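Local coordinates for possible substrate binding protein of ABC transporter system (Rhodopseudomonas palustris, PDB 3N0X), which probably binds branched-chain amino acids or related small ligands and passes them to an ABC transporter for uptake, at residues A[176-181]-A[207-212]; A[145-150]-A[183-188]; A[116-121]-A[305-310]; A[74-79]-A[293-298]. One frame throughout, in Å; residues are numbered along the deposited sequence. Where two conformers were deposited one is given.

Contact 1 of 4, residues A[176-181]-A[207-212]; sequences EYVPTT and VIWAGG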
loop_
_atom_site.group_PDB
_atom_site.type_symbol
_atom_site.label_atom_id
_atom_site.label_comp_id
_atom_site.label_asym_id
_atom_site.label_seq_id
_atom_site.Cartn_x
_atom_site.Cartn_y
_atom_site.Cartn_z
ATOM N N GLU A 176 5.091 -10.090 -20.879
ATOM C CA GLU A 176 5.299 -9.041 -21.855
ATOM C C GLU A 176 5.665 -7.749 -21.139
ATOM O O GLU A 176 4.976 -7.328 -20.175
ATOM C CB GLU A 176 4.038 -8.827 -22.704
ATOM C CG GLU A 176 3.769 -9.939 -23.645
ATOM C CD GLU A 176 4.647 -9.835 -24.909
ATOM O OE1 GLU A 176 5.266 -8.748 -25.159
ATOM O OE2 GLU A 176 4.665 -10.797 -25.692
ATOM N N TYR A 177 6.706 -7.084 -21.645
ATOM C CA TYR A 177 7.164 -5.783 -21.129
ATOM C C TYR A 177 7.184 -4.795 -22.269
ATOM O O TYR A 177 7.839 -5.042 -23.265
ATOM C CB TYR A 177 8.555 -5.891 -20.496
ATOM C CG TYR A 177 8.607 -6.836 -19.340
ATOM C CD1 TYR A 177 8.146 -6.464 -18.087
ATOM C CD2 TYR A 177 9.044 -8.156 -19.515
ATOM C CE1 TYR A 177 8.155 -7.345 -17.024
ATOM C CE2 TYR A 177 9.019 -9.071 -18.454
ATOM C CZ TYR A 177 8.580 -8.649 -17.211
ATOM O OH TYR A 177 8.552 -9.548 -16.135
ATOM N N VAL A 178 6.444 -3.707 -22.122
ATOM C CA VAL A 178 6.321 -2.726 -23.202
ATOM C C VAL A 178 6.785 -1.375 -22.703
ATOM O O VAL A 178 6.859 -1.137 -21.494
ATOM C CB VAL A 178 4.860 -2.654 -23.730
ATOM C CG1 VAL A 178 4.420 -4.038 -24.229
ATOM C CG2 VAL A 178 3.907 -2.123 -22.672
ATOM N N PRO A 179 7.117 -0.489 -23.643
ATOM C CA PRO A 179 7.588 0.821 -23.204
ATOM C C PRO A 179 6.615 1.501 -22.250
ATOM O O PRO A 179 5.383 1.371 -22.361
ATOM C CB PRO A 179 7.782 1.567 -24.528
ATOM C CG PRO A 179 8.110 0.517 -25.522
ATOM C CD PRO A 179 7.306 -0.715 -25.076
ATOM N N THR A 180 7.156 2.215 -21.272
ATOM C CA THR A 180 6.348 2.849 -20.234
ATOM C C THR A 180 5.259 3.748 -20.791
ATOM O O THR A 180 4.214 3.881 -20.186
ATOM C CB THR A 180 7.194 3.733 -19.284
ATOM O OG1 THR A 180 8.027 4.602 -20.068
ATOM C CG2 THR A 180 8.042 2.873 -18.347
ATOM N N THR A 181 5.535 4.345 -21.946
ATOM C CA THR A 181 4.673 5.279 -22.643
ATOM C C THR A 181 3.663 4.661 -23.615
ATOM O O THR A 181 3.050 5.367 -24.429
ATOM C CB THR A 181 5.574 6.222 -23.505
ATOM O OG1 THR A 181 6.409 5.429 -24.383
ATOM C CG2 THR A 181 6.440 7.076 -22.583
ATOM N N VAL A 207 -2.285 -7.608 -15.151
ATOM C CA VAL A 207 -1.637 -6.364 -15.517
ATOM C C VAL A 207 -1.093 -5.659 -14.269
ATOM O O VAL A 207 -1.763 -5.591 -13.204
ATOM C CB VAL A 207 -2.626 -5.460 -16.233
ATOM C CG1 VAL A 207 -1.949 -4.138 -16.694
ATOM C CG2 VAL A 207 -3.224 -6.173 -17.468
ATOM N N ILE A 208 0.115 -5.117 -14.402
ATOM C CA ILE A 208 0.665 -4.221 -13.410
ATOM C C ILE A 208 1.006 -2.949 -14.205
ATOM O O ILE A 208 1.698 -3.011 -15.227
ATOM C CB ILE A 208 1.873 -4.787 -12.614
ATOM C CG1 ILE A 208 2.441 -3.709 -11.681
ATOM C CG2 ILE A 208 2.948 -5.319 -13.555
ATOM C CD1 ILE A 208 3.526 -4.204 -10.726
ATOM N N TRP A 209 0.526 -1.811 -13.738
ATOM C CA TRP A 209 0.686 -0.571 -14.509
ATOM C C TRP A 209 0.650 0.629 -13.552
ATOM O O TRP A 209 -0.183 0.681 -12.647
ATOM C CB TRP A 209 -0.432 -0.437 -15.551
ATOM C CG TRP A 209 -0.076 0.403 -16.720
ATOM C CD1 TRP A 209 -0.294 1.747 -16.881
ATOM C CD2 TRP A 209 0.587 -0.034 -17.914
ATOM N NE1 TRP A 209 0.161 2.157 -18.112
ATOM C CE2 TRP A 209 0.710 1.091 -18.771
ATOM C CE3 TRP A 209 1.050 -1.272 -18.367
ATOM C CZ2 TRP A 209 1.310 1.010 -20.010
ATOM C CZ3 TRP A 209 1.623 -1.352 -19.594
ATOM C CH2 TRP A 209 1.770 -0.212 -20.414
ATOM N N ALA A 210 1.506 1.605 -13.803
ATOM C CA ALA A 210 1.500 2.868 -13.045
ATOM C C ALA A 210 1.343 4.010 -14.037
ATOM O O ALA A 210 1.917 4.003 -15.102
ATOM C CB ALA A 210 2.807 3.017 -12.230
ATOM N N GLY A 211 0.533 5.010 -13.693
ATOM C CA GLY A 211 0.346 6.166 -14.566
ATOM C C GLY A 211 -0.747 5.924 -15.583
ATOM O O GLY A 211 -1.513 4.964 -15.472
ATOM N N GLY A 212 -0.822 6.783 -16.582
ATOM C CA GLY A 212 -1.854 6.662 -17.604
ATOM C C GLY A 212 -1.520 5.590 -18.613
ATOM O O GLY A 212 -0.459 4.926 -18.518
#
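The first torsions of Val178 and Trp209 bring a methyl group to the edge of the indole. In Trp209, CG stands opposite the backbone N (chi1 -155°), and the indole extends to the end of strand 171-178. In Val178, chi1 of -58° sets CG2 between the backbone N and the carbonyl carbon. This is the methyl that touches. Val178 CG2 lies 3.6 Å from Trp209 CH2 and close to the ring plane, so it meets the indole at its edge. The two side chains cross at about a right angle. Further along, Thr180 O approaches Trp209 CZ2 obliquely at 4.1 Å.

The indole is also held from its own segment. Trp209 NE1 donates to Gly212 O at 2.9 Å, with an N-H...O angle of 157°. The oxygen lies in the ring plane, which limits rotation of the indole. A leucine in place of Trp209 would probably leave Gly212 O without this donor and open a gap beside Val178.

Both segments run off the C-terminal ends of strands 171-178 and 202-207 of the four-stranded parallel sheet. Between these strands runs strand 142-149, whose Gln149 bonds to Ala210 N. Phe185 meets the indole edge-to-face, and Pro215 of helix 215-221 also packs on it.

Contact 2 of 4, residues A[145-150]-A[183-188]; sequences ATLAQD and TDFTAV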
loop_
_atom_site.group_PDB
_atom_site.type_symbol
_atom_site.label_atom_id
_atom_site.label_comp_id
_atom_site.label_asym_id
_atom_site.label_seq_id
_atom_site.Cartn_x
_atom_site.Cartn_y
_atom_site.Cartn_z
ATOM N N ALA A 145 -0.741 -14.901 -18.129
ATOM C CA ALA A 145 0.243 -14.118 -18.846
ATOM C C ALA A 145 0.272 -12.753 -18.193
ATOM O O ALA A 145 -0.798 -12.201 -17.837
ATOM C CB ALA A 145 -0.146 -13.936 -20.339
ATOM N N THR A 146 1.449 -12.155 -18.091
ATOM C CA THR A 146 1.546 -10.849 -17.454
ATOM C C THR A 146 1.858 -9.741 -18.470
ATOM O O THR A 146 2.539 -9.951 -19.458
ATOM C CB THR A 146 2.621 -10.834 -16.324
ATOM O OG1 THR A 146 3.909 -11.166 -16.857
ATOM C CG2 THR A 146 2.254 -11.844 -15.138
ATOM N N LEU A 147 1.354 -8.539 -18.180
ATOM C CA LEU A 147 1.684 -7.341 -18.943
ATOM C C LEU A 147 2.169 -6.314 -17.931
ATOM O O LEU A 147 1.506 -6.041 -16.920
ATOM C CB LEU A 147 0.468 -6.786 -19.682
ATOM C CG LEU A 147 0.621 -5.436 -20.397
ATOM C CD1 LEU A 147 1.698 -5.528 -21.481
ATOM C CD2 LEU A 147 -0.755 -5.008 -20.980
ATOM N N ALA A 148 3.304 -5.691 -18.262
ATOM C CA ALA A 148 3.925 -4.684 -17.413
ATOM C C ALA A 148 4.663 -3.700 -18.290
ATOM O O ALA A 148 4.950 -3.983 -19.466
ATOM C CB ALA A 148 4.902 -5.350 -16.403
ATOM N N GLN A 149 4.956 -2.539 -17.713
ATOM C CA GLN A 149 5.842 -1.544 -18.321
ATOM C C GLN A 149 7.314 -1.961 -18.149
ATOM O O GLN A 149 7.703 -2.553 -17.126
ATOM C CB GLN A 149 5.605 -0.208 -17.629
ATOM C CG GLN A 149 4.190 0.320 -17.831
ATOM C CD GLN A 149 3.743 1.258 -16.757
ATOM O OE1 GLN A 149 3.715 0.927 -15.576
ATOM N NE2 GLN A 149 3.428 2.494 -17.167
ATOM N N ASP A 150 8.118 -1.649 -19.167
ATOM C CA ASP A 150 9.525 -2.032 -19.203
ATOM C C ASP A 150 10.366 -1.052 -18.374
ATOM O O ASP A 150 11.140 -0.243 -18.912
ATOM C CB ASP A 150 9.977 -2.071 -20.670
ATOM C CG ASP A 150 11.282 -2.774 -20.873
ATOM O OD1 ASP A 150 11.830 -3.279 -19.852
ATOM O OD2 ASP A 150 11.739 -2.875 -22.037
ATOM N N THR A 183 0.507 3.396 -25.404
ATOM C CA THR A 183 -0.922 3.700 -25.377
ATOM C C THR A 183 -1.735 2.868 -26.374
ATOM O O THR A 183 -2.970 2.855 -26.284
ATOM C CB THR A 183 -1.189 5.187 -25.693
ATOM O OG1 THR A 183 -0.627 5.489 -26.966
ATOM C CG2 THR A 183 -0.581 6.090 -24.600
ATOM N N ASP A 184 -1.063 2.213 -27.322
ATOM C CA ASP A 184 -1.714 1.323 -28.267
ATOM C C ASP A 184 -1.297 -0.098 -27.929
ATOM O O ASP A 184 -0.130 -0.452 -28.100
ATOM C CB ASP A 184 -1.306 1.631 -29.700
ATOM C CG ASP A 184 -2.090 0.822 -30.737
ATOM O OD1 ASP A 184 -2.413 -0.368 -30.517
ATOM O OD2 ASP A 184 -2.377 1.383 -31.822
ATOM N N PHE A 185 -2.271 -0.887 -27.494
ATOM C CA PHE A 185 -2.023 -2.263 -26.993
ATOM C C PHE A 185 -2.412 -3.340 -27.971
ATOM O O PHE A 185 -2.473 -4.514 -27.599
ATOM C CB PHE A 185 -2.721 -2.471 -25.650
ATOM C CG PHE A 185 -2.160 -1.620 -24.575
ATOM C CD1 PHE A 185 -2.627 -0.306 -24.398
ATOM C CD2 PHE A 185 -1.106 -2.064 -23.778
ATOM C CE1 PHE A 185 -2.091 0.517 -23.438
ATOM C CE2 PHE A 185 -0.578 -1.227 -22.811
ATOM C CZ PHE A 185 -1.058 0.066 -22.649
ATOM N N THR A 186 -2.669 -2.967 -29.234
ATOM C CA THR A 186 -3.140 -3.926 -30.223
ATOM C C THR A 186 -2.173 -5.091 -30.396
ATOM O O THR A 186 -2.552 -6.269 -30.299
ATOM C CB THR A 186 -3.405 -3.217 -31.599
ATOM O OG1 THR A 186 -4.340 -2.146 -31.385
ATOM C CG2 THR A 186 -3.946 -4.218 -32.615
ATOM N N ALA A 187 -0.911 -4.777 -30.626
ATOM C CA ALA A 187 0.083 -5.810 -30.909
ATOM C C ALA A 187 0.368 -6.697 -29.696
ATOM O O ALA A 187 0.352 -7.936 -29.793
ATOM C CB ALA A 187 1.390 -5.165 -31.422
ATOM N N VAL A 188 0.649 -6.058 -28.569
ATOM C CA VAL A 188 0.940 -6.811 -27.338
ATOM C C VAL A 188 -0.307 -7.623 -26.889
ATOM O O VAL A 188 -0.174 -8.747 -26.413
ATOM C CB VAL A 188 1.513 -5.933 -26.200
ATOM C CG1 VAL A 188 0.506 -4.980 -25.621
ATOM C CG2 VAL A 188 2.054 -6.825 -25.033
#
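Leu147 divides its two methyl groups between Val188 and Phe185. Leu147 CD1 reaches Val188 CG2 at 3.8 Å. Leu147 CD2 lies 4.1 Å from Phe185 CD2 and approaches the phenyl ring at a slant. All three side chains are buried and apolar. The leucine has CG trans to the backbone N (chi1 173°), which extends its fork from the strand toward the start of helix 186-196. Val188 answers with the branch that is likewise trans to its own backbone N. Leu147 crosses each of its two partners obliquely.

The next shell sets the start of the helix. Phe185 occupies the N-cap position, but the side chain that binds a backbone N-H here belongs to the residue before it. Asp184 OD1 accepts from Thr186 N at 2.9 Å, which makes an Asx turn. The bond is fairly straight, with an N-H...O angle of 163°. The same oxygen accepts from Thr186 OG1 at 2.8 Å, on its syn side. Two donors thus grip one carboxylate oxygen. The Asx turn spans Phe185 and probably steadies the backbone on both sides of it. Asp184 and Thr186 are exposed, whereas Phe185 turns into the core.

Strand 142-149 is an inner strand of the parallel sheet, and helix 186-196 covers one face of it. Leu147 also touches Leu192 of that helix and Leu219 of helix 215-221. Val188 continues onto Glu176 and Val178 of strand 171-178. Phe185 packs against Pro215 and Lys218.

Contact 3 of 4, residues A[116-121]-A[305-310]; sequences NRYIFR and TDTEKL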
loop_
_atom_site.group_PDB
_atom_site.type_symbol
_atom_site.label_atom_id
_atom_site.label_comp_id
_atom_site.label_asym_id
_atom_site.label_seq_id
_atom_site.Cartn_x
_atom_site.Cartn_y
_atom_site.Cartn_z
ATOM N N ASN A 116 17.651 1.440 6.736
ATOM C CA ASN A 116 18.489 1.485 7.938
ATOM C C ASN A 116 17.635 1.223 9.184
ATOM O O ASN A 116 16.396 1.231 9.109
ATOM C CB ASN A 116 19.286 2.782 8.021
ATOM C CG ASN A 116 18.447 3.972 8.355
ATOM O OD1 ASN A 116 17.865 4.048 9.446
ATOM N ND2 ASN A 116 18.382 4.939 7.429
ATOM N N ARG A 117 18.317 0.961 10.293
ATOM C CA ARG A 117 17.676 0.516 11.528
ATOM C C ARG A 117 16.633 1.468 12.125
ATOM O O ARG A 117 15.837 1.058 12.954
ATOM C CB ARG A 117 18.736 0.185 12.594
ATOM C CG ARG A 117 19.501 1.394 13.082
ATOM C CD ARG A 117 20.762 1.023 13.799
ATOM N NE ARG A 117 20.464 0.276 15.020
ATOM C CZ ARG A 117 20.180 0.828 16.191
ATOM N NH1 ARG A 117 20.189 2.149 16.347
ATOM N NH2 ARG A 117 19.886 0.057 17.234
ATOM N N TYR A 118 16.665 2.734 11.736
ATOM C CA TYR A 118 15.715 3.740 12.234
ATOM C C TYR A 118 14.413 3.789 11.422
ATOM O O TYR A 118 13.494 4.533 11.762
ATOM C CB TYR A 118 16.386 5.130 12.210
ATOM C CG TYR A 118 17.581 5.173 13.168
ATOM C CD1 TYR A 118 17.402 5.429 14.506
ATOM C CD2 TYR A 118 18.869 4.948 12.717
ATOM C CE1 TYR A 118 18.453 5.435 15.398
ATOM C CE2 TYR A 118 19.929 4.940 13.601
ATOM C CZ TYR A 118 19.728 5.189 14.950
ATOM O OH TYR A 118 20.758 5.204 15.885
ATOM N N ILE A 119 14.360 3.004 10.362
ATOM C CA ILE A 119 13.229 2.973 9.432
ATOM C C ILE A 119 12.280 1.812 9.748
ATOM O O ILE A 119 12.688 0.647 9.807
ATOM C CB ILE A 119 13.722 2.856 7.952
ATOM C CG1 ILE A 119 14.773 3.906 7.614
ATOM C CG2 ILE A 119 12.512 2.903 6.955
ATOM C CD1 ILE A 119 14.407 5.327 7.965
ATOM N N PHE A 120 11.007 2.163 9.967
ATOM C CA PHE A 120 9.918 1.207 10.040
ATOM C C PHE A 120 8.920 1.605 8.949
ATOM O O PHE A 120 8.958 2.702 8.406
ATOM C CB PHE A 120 9.246 1.191 11.404
ATOM C CG PHE A 120 10.091 0.601 12.511
ATOM C CD1 PHE A 120 11.154 1.334 13.073
ATOM C CD2 PHE A 120 9.890 -0.688 12.934
ATOM C CE1 PHE A 120 11.923 0.774 14.080
ATOM C CE2 PHE A 120 10.649 -1.232 13.942
ATOM C CZ PHE A 120 11.667 -0.513 14.506
ATOM N N ARG A 121 8.037 0.689 8.585
ATOM C CA ARG A 121 7.046 1.004 7.551
ATOM C C ARG A 121 5.714 0.371 7.864
ATOM O O ARG A 121 5.618 -0.847 7.941
ATOM C CB ARG A 121 7.504 0.554 6.161
ATOM C CG ARG A 121 6.389 0.790 5.123
ATOM C CD ARG A 121 6.835 1.023 3.745
ATOM N NE ARG A 121 7.724 -0.011 3.218
ATOM C CZ ARG A 121 8.332 0.118 2.030
ATOM N NH1 ARG A 121 8.099 1.166 1.303
ATOM N NH2 ARG A 121 9.197 -0.797 1.595
ATOM N N THR A 305 10.071 7.694 24.983
ATOM C CA THR A 305 10.309 8.077 23.594
ATOM C C THR A 305 11.794 7.987 23.187
ATOM O O THR A 305 12.170 8.401 22.085
ATOM C CB THR A 305 9.747 9.462 23.264
ATOM O OG1 THR A 305 10.383 10.446 24.069
ATOM C CG2 THR A 305 8.227 9.531 23.527
ATOM N N ASP A 306 12.639 7.436 24.059
ATOM C CA ASP A 306 14.048 7.163 23.736
ATOM C C ASP A 306 14.093 6.271 22.479
ATOM O O ASP A 306 13.407 5.254 22.423
ATOM C CB ASP A 306 14.719 6.425 24.891
ATOM C CG ASP A 306 16.109 5.973 24.559
ATOM O OD1 ASP A 306 17.021 6.821 24.534
ATOM O OD2 ASP A 306 16.325 4.756 24.326
ATOM N N THR A 307 14.895 6.664 21.493
ATOM C CA THR A 307 14.920 5.930 20.235
ATOM C C THR A 307 15.321 4.464 20.407
ATOM O O THR A 307 14.689 3.597 19.849
ATOM C CB THR A 307 15.804 6.620 19.215
ATOM O OG1 THR A 307 15.260 7.923 18.947
ATOM C CG2 THR A 307 15.884 5.816 17.915
ATOM N N GLU A 308 16.369 4.162 21.175
ATOM C CA GLU A 308 16.751 2.752 21.303
ATOM C C GLU A 308 15.639 1.925 21.959
ATOM O O GLU A 308 15.385 0.803 21.546
ATOM C CB GLU A 308 18.086 2.574 22.062
ATOM C CG GLU A 308 19.323 3.036 21.290
ATOM C CD GLU A 308 19.472 2.322 19.970
ATOM O OE1 GLU A 308 19.499 1.057 19.959
ATOM O OE2 GLU A 308 19.565 3.024 18.947
ATOM N N LYS A 309 14.920 2.507 22.922
ATOM C CA LYS A 309 13.805 1.797 23.562
ATOM C C LYS A 309 12.649 1.572 22.582
ATOM O O LYS A 309 12.001 0.499 22.602
ATOM C CB LYS A 309 13.329 2.528 24.832
ATOM C CG LYS A 309 14.328 2.455 25.998
ATOM C CD LYS A 309 13.795 3.226 27.211
ATOM C CE LYS A 309 14.708 3.059 28.427
ATOM N NZ LYS A 309 14.330 3.948 29.526
ATOM N N LEU A 310 12.422 2.552 21.713
ATOM C CA LEU A 310 11.372 2.445 20.698
ATOM C C LEU A 310 11.713 1.369 19.665
ATOM O O LEU A 310 10.847 0.556 19.319
ATOM C CB LEU A 310 11.110 3.786 20.013
ATOM C CG LEU A 310 10.354 4.802 20.885
ATOM C CD1 LEU A 310 10.310 6.175 20.170
ATOM C CD2 LEU A 310 8.977 4.260 21.244
HETATM O O HOH W 1 20.358 5.575 18.614
#
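A two-pronged salt bridge joins Arg117, in a type I beta turn leading into outermost strand 119-121 of the mixed sheet, to Glu308, in the first turn of helix 307-314. Arg117 grips the carboxylate end-on. Arg117 NH1 donates to Glu308 OE2 at 2.8 Å, and Arg117 NH2 donates to Glu308 OE1 at 2.9 Å. Both bonds are nearly straight, at 171° and 170°. Each oxygen uses its syn lone pair, and the two flat groups are nearly coplanar, 9° apart. Bends at chi3 of Arg117 and chi2 of Glu308 let the groups meet squarely.

Beside the bridge, Thr307 CG2 touches the edge of the Tyr118 ring, 3.6 Å from CE1. Thr307 OG1 bonds instead to Lys97 O. A water links Tyr118 OH to Glu308 OE2, and it donates to the carboxylate at 2.7 Å.

Asn116 OD1 accepts from Tyr118 N in an Asx turn. Asp306, at the N-cap position, accepts from Lys309 N through OD2 at 3.0 Å.

Arg117 and Glu308 are exposed, so solvent probably screens part of their attraction. The paired, coplanar bonds still fix how the groups face each other. The negative charge of Glu308 is likely to suit its place near the helix N terminus.

Contact 4 of 4, residues A[74-79]-A[293-298]; sequences ADIAIG and MAVVTA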
loop_
_atom_site.group_PDB
_atom_site.type_symbol
_atom_site.label_atom_id
_atom_site.label_comp_id
_atom_site.label_asym_id
_atom_site.label_seq_id
_atom_site.Cartn_x
_atom_site.Cartn_y
_atom_site.Cartn_z
ATOM N N ALA A 74 10.730 16.832 17.387
ATOM C CA ALA A 74 9.865 15.658 17.206
ATOM C C ALA A 74 10.501 14.395 17.760
ATOM O O ALA A 74 11.705 14.138 17.581
ATOM C CB ALA A 74 9.522 15.491 15.719
ATOM N N ASP A 75 9.710 13.601 18.473
ATOM C CA ASP A 75 10.172 12.349 19.022
ATOM C C ASP A 75 10.233 11.248 17.968
ATOM O O ASP A 75 10.977 10.284 18.116
ATOM C CB ASP A 75 9.259 11.935 20.185
ATOM C CG ASP A 75 9.260 12.990 21.320
ATOM O OD1 ASP A 75 10.371 13.394 21.737
ATOM O OD2 ASP A 75 8.180 13.441 21.760
ATOM N N ILE A 76 9.414 11.384 16.932
ATOM C CA ILE A 76 9.246 10.365 15.914
ATOM C C ILE A 76 8.578 11.056 14.734
ATOM O O ILE A 76 7.933 12.094 14.896
ATOM C CB ILE A 76 8.407 9.179 16.481
ATOM C CG1 ILE A 76 8.420 7.979 15.525
ATOM C CG2 ILE A 76 6.999 9.616 16.833
ATOM C CD1 ILE A 76 8.102 6.644 16.220
ATOM N N ALA A 77 8.824 10.542 13.533
ATOM C CA ALA A 77 8.208 11.107 12.342
ATOM C C ALA A 77 7.538 10.020 11.540
ATOM O O ALA A 77 7.903 8.839 11.623
ATOM C CB ALA A 77 9.273 11.811 11.466
ATOM N N ILE A 78 6.544 10.453 10.768
ATOM C CA ILE A 78 5.817 9.619 9.809
ATOM C C ILE A 78 5.874 10.319 8.480
ATOM O O ILE A 78 5.656 11.518 8.427
ATOM C CB ILE A 78 4.321 9.482 10.231
ATOM C CG1 ILE A 78 4.186 8.872 11.631
ATOM C CG2 ILE A 78 3.513 8.659 9.199
ATOM C CD1 ILE A 78 2.765 9.073 12.266
ATOM N N GLY A 79 6.224 9.610 7.400
ATOM C CA GLY A 79 6.228 10.215 6.073
ATOM C C GLY A 79 6.672 9.227 5.017
ATOM O O GLY A 79 7.070 8.092 5.356
HETATM N N MSE A 293 -1.699 4.236 15.135
HETATM C CA MSE A 293 -1.778 3.121 16.044
HETATM C C MSE A 293 -0.409 2.519 16.353
HETATM O O MSE A 293 -0.128 2.121 17.493
HETATM C CB MSE A 293 -2.707 2.035 15.501
HETATM C CG MSE A 293 -4.132 2.432 15.440
HETATM SE SE MSE A 293 -5.024 2.782 17.094
HETATM C CE MSE A 293 -4.939 1.027 17.864
ATOM N N ALA A 294 0.456 2.451 15.346
ATOM C CA ALA A 294 1.821 1.989 15.561
ATOM C C ALA A 294 2.554 2.881 16.591
ATOM O O ALA A 294 3.196 2.389 17.513
ATOM C CB ALA A 294 2.584 1.977 14.253
ATOM N N VAL A 295 2.444 4.202 16.445
ATOM C CA VAL A 295 3.141 5.135 17.357
ATOM C C VAL A 295 2.618 4.987 18.775
ATOM O O VAL A 295 3.406 4.865 19.717
ATOM C CB VAL A 295 3.027 6.620 16.883
ATOM C CG1 VAL A 295 3.582 7.576 17.986
ATOM C CG2 VAL A 295 3.735 6.842 15.550
ATOM N N VAL A 296 1.295 4.976 18.969
ATOM C CA VAL A 296 0.745 4.926 20.304
ATOM C C VAL A 296 1.092 3.581 20.961
ATOM O O VAL A 296 1.472 3.539 22.125
ATOM C CB VAL A 296 -0.760 5.178 20.298
ATOM C CG1 VAL A 296 -1.379 4.842 21.679
ATOM C CG2 VAL A 296 -1.039 6.631 19.888
ATOM N N THR A 297 0.988 2.481 20.215
ATOM C CA THR A 297 1.275 1.157 20.744
ATOM C C THR A 297 2.775 1.066 21.140
ATOM O O THR A 297 3.093 0.538 22.219
ATOM C CB THR A 297 0.912 0.116 19.712
ATOM O OG1 THR A 297 -0.480 0.255 19.376
ATOM C CG2 THR A 297 1.170 -1.295 20.227
ATOM N N ALA A 298 3.653 1.651 20.312
ATOM C CA ALA A 298 5.105 1.640 20.596
ATOM C C ALA A 298 5.455 2.431 21.842
ATOM O O ALA A 298 6.214 1.938 22.723
ATOM C CB ALA A 298 5.905 2.170 19.423
#
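Val295 carries the close part of this contact, with one methyl for each of two isoleucines on strand 76-79. Val295 CG1 lies 4.1 Å from Ile76 CG2. Val295 CG2 lies 4.1 Å from Ile78 CD1. Ile76 and Val295 slide past each other in opposite directions, while Ile78 meets the valine at a slant. With chi1 at 171°, Val295 puts CG1 trans to the backbone N and CG2 trans to the carbonyl carbon. The fork therefore spreads over two strand residues that point to the same face of the sheet. Ala77, between them, points to the other face. All three touching residues are buried. Val295 also packs on Ile7 and Ile101, from the strands that flank 76-79.

The packing slackens toward Ala298, whose CB points at the strand but stays 5.9 Å from Ile76 CD1. On the partly exposed side of helix 283-302, the bonds are local. Thr297 OG1 donates to Met293 O, of a selenomethionine here, at 2.7 Å, and Thr297 N donates to the same oxygen at 3.0 Å. The two donors arrive from opposite faces of the carbonyl plane. The threonine hydroxyl is thus satisfied by its own helix. Partly exposed Asp75, just before the strand, accepts from the backbone Lys6 N through OD2.

The chemistry across the contact is purely apolar. Methyl groups near van der Waals range probably contribute to how the helix lies on the sheet. The burial of these groups is likely to be the main gain. The polar bonds described stay within the helix or on the sheet side.

From the N terminus, 74-79 opens contact 4 and 116-121 opens contact 3. Next come 145-150, for contact 2, and 176-181, for contact 1. Segment 183-188 closes contact 2 before 207-212 closes contact 1, so these two cross. Later 293-298 closes contact 4 and 305-310 closes contact 3, and these also cross. Contacts 1 and 2 nest inside both long loops. They lie about 7 Å apart, centre to centre, and tie the four-stranded parallel sheet to helix 186-196 and to the loop after strand 202-207. Contacts 3 and 4 bring late helices back to the mixed sheet that starts the chain. The two pairs lie on opposite sides of the chain's centre, consistent with a two-lobed periplasmic binding protein.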